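Local coordinates for protein alcohol dehydrogenase (Thermus thermophilus, PDB 2EIH) that binds zinc and probably acts as a nicotinamide-cofactor-dependent alcohol dehydrogenase, interconverting alcohols and carbonyl compounds, at residues A37-L42 and G336-Q341. Sequence-based numbering, arbitrary orientation.
Sequences AALNHL and GKVVLQ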
# COMPACT_ATOMS: atom_id res chain seq x y z
N ALA A 37 -35.53 10.30 -7.37
CA ALA A 37 -34.51 11.05 -6.65
C ALA A 37 -34.50 10.44 -5.27
O ALA A 37 -35.55 10.36 -4.60
CB ALA A 37 -34.87 12.52 -6.57
N ALA A 38 -33.34 9.98 -4.84
CA ALA A 38 -33.20 9.37 -3.54
C ALA A 38 -32.88 10.45 -2.53
O ALA A 38 -32.16 11.40 -2.84
CB ALA A 38 -32.09 8.31 -3.55
N LEU A 39 -33.41 10.29 -1.33
CA LEU A 39 -33.21 11.25 -0.24
C LEU A 39 -32.00 10.93 0.62
O LEU A 39 -31.81 9.79 1.03
CB LEU A 39 -34.46 11.28 0.64
CG LEU A 39 -35.63 12.21 0.34
CD1 LEU A 39 -36.11 12.09 -1.09
CD2 LEU A 39 -36.76 11.90 1.33
N ASN A 40 -31.20 11.94 0.91
CA ASN A 40 -30.02 11.77 1.77
C ASN A 40 -30.06 12.74 2.96
O ASN A 40 -30.68 13.80 2.89
CB ASN A 40 -28.75 11.96 0.95
CG ASN A 40 -28.44 10.77 0.08
OD1 ASN A 40 -28.62 10.79 -1.13
ND2 ASN A 40 -28.00 9.70 0.72
N HIS A 41 -29.38 12.39 4.04
CA HIS A 41 -29.39 13.24 5.22
C HIS A 41 -28.81 14.62 4.92
O HIS A 41 -29.10 15.61 5.61
CB HIS A 41 -28.64 12.56 6.38
CG HIS A 41 -29.36 11.37 6.92
ND1 HIS A 41 -30.51 11.47 7.67
CD2 HIS A 41 -29.11 10.04 6.79
CE1 HIS A 41 -30.94 10.26 7.98
NE2 HIS A 41 -30.11 9.37 7.46
N LEU A 42 -28.00 14.67 3.87
CA LEU A 42 -27.39 15.91 3.42
C LEU A 42 -28.47 16.91 2.99
O LEU A 42 -28.36 18.11 3.25
CB LEU A 42 -26.45 15.61 2.25
CG LEU A 42 -25.78 16.80 1.56
CD1 LEU A 42 -25.12 17.71 2.59
CD2 LEU A 42 -24.76 16.27 0.57
N GLY A 336 -33.82 1.32 5.12
CA GLY A 336 -33.51 1.45 3.71
C GLY A 336 -33.67 2.88 3.20
O GLY A 336 -33.94 3.81 3.97
N LYS A 337 -33.53 3.04 1.89
CA LYS A 337 -33.60 4.34 1.24
C LYS A 337 -35.03 4.87 1.04
O LYS A 337 -35.97 4.11 0.81
CB LYS A 337 -32.90 4.24 -0.12
CG LYS A 337 -32.18 5.51 -0.58
CD LYS A 337 -30.85 5.68 0.15
CE LYS A 337 -30.15 6.97 -0.26
NZ LYS A 337 -28.84 7.11 0.42
N VAL A 338 -35.17 6.19 1.14
CA VAL A 338 -36.45 6.86 0.92
C VAL A 338 -36.24 7.47 -0.46
O VAL A 338 -35.37 8.31 -0.65
CB VAL A 338 -36.71 7.98 1.96
CG1 VAL A 338 -37.99 8.73 1.62
CG2 VAL A 338 -36.82 7.38 3.34
N VAL A 339 -37.03 7.01 -1.43
CA VAL A 339 -36.92 7.47 -2.79
C VAL A 339 -38.15 8.17 -3.32
O VAL A 339 -39.27 7.67 -3.23
CB VAL A 339 -36.61 6.31 -3.77
CG1 VAL A 339 -36.39 6.87 -5.17
CG2 VAL A 339 -35.41 5.53 -3.30
N LEU A 340 -37.90 9.33 -3.90
CA LEU A 340 -38.93 10.15 -4.51
C LEU A 340 -39.08 9.72 -5.96
O LEU A 340 -38.09 9.48 -6.65
CB LEU A 340 -38.51 11.62 -4.46
CG LEU A 340 -39.06 12.56 -3.39
CD1 LEU A 340 -39.19 11.85 -2.04
CD2 LEU A 340 -38.15 13.78 -3.29
N GLN A 341 -40.33 9.62 -6.40
CA GLN A 341 -40.64 9.26 -7.77
C GLN A 341 -41.01 10.55 -8.48
O GLN A 341 -42.00 11.18 -8.13
CB GLN A 341 -41.82 8.29 -7.81
CG GLN A 341 -41.51 6.91 -7.27
CD GLN A 341 -42.77 6.10 -7.09
OE1 GLN A 341 -43.70 6.55 -6.42
NE2 GLN A 341 -42.81 4.89 -7.65
O HOH W 1 -32.81 7.69 2.21
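Lys337 opens the contact by running its chain, bent at chi2 (77°) and extended beyond, over the methyl of Ala38, with CE 4.0 Å from Ala38 CB. The same CE lies near Leu39 O, and the ammonium end comes up to the carboxamide of Asn40. At Val338 the backbones draw apart on one side, Val338 N standing 4.9 Å from Leu39 O, and a water bridges them, accepting from Val338 N and donating to Leu39 O. Val338 O still receives Leu39 N in a nearly straight bond of 2.9 Å. Val339 forms a non-hydrogen-bonded antiparallel pair with Ala38; its CG1, anti to the backbone N (chi1 -175°), lies 3.6 Å from Ala37 O. Leu340 makes a hydrogen-bonded pair with Ala37, Leu340 N giving to Ala37 O at 2.7 Å and Ala37 N to Leu340 O at 2.8 Å. Leu39 splits its methyls: CD2 sits a tight 3.4 Å from Val338 CG1, while CD1 lies unusually close to both Leu340 methyls, 3.2 Å from Leu340 CD1. An alanine at Leu39 would probably open a gap between Val338 and Leu340, whose methyls would lose their shared apolar partner. The contact exemplifies long-range strand pairing: away from the zinc site, C-terminal strand 337-341 returns to the sheet of the GroES-like domain, antiparallel to strand 29-38 and parallel to strand 313-318. Leu340 also touches Ala322 of helix 322-330, and Lys337 touches Asp64 of strand 64-72 and Thr150 of helix 148-161.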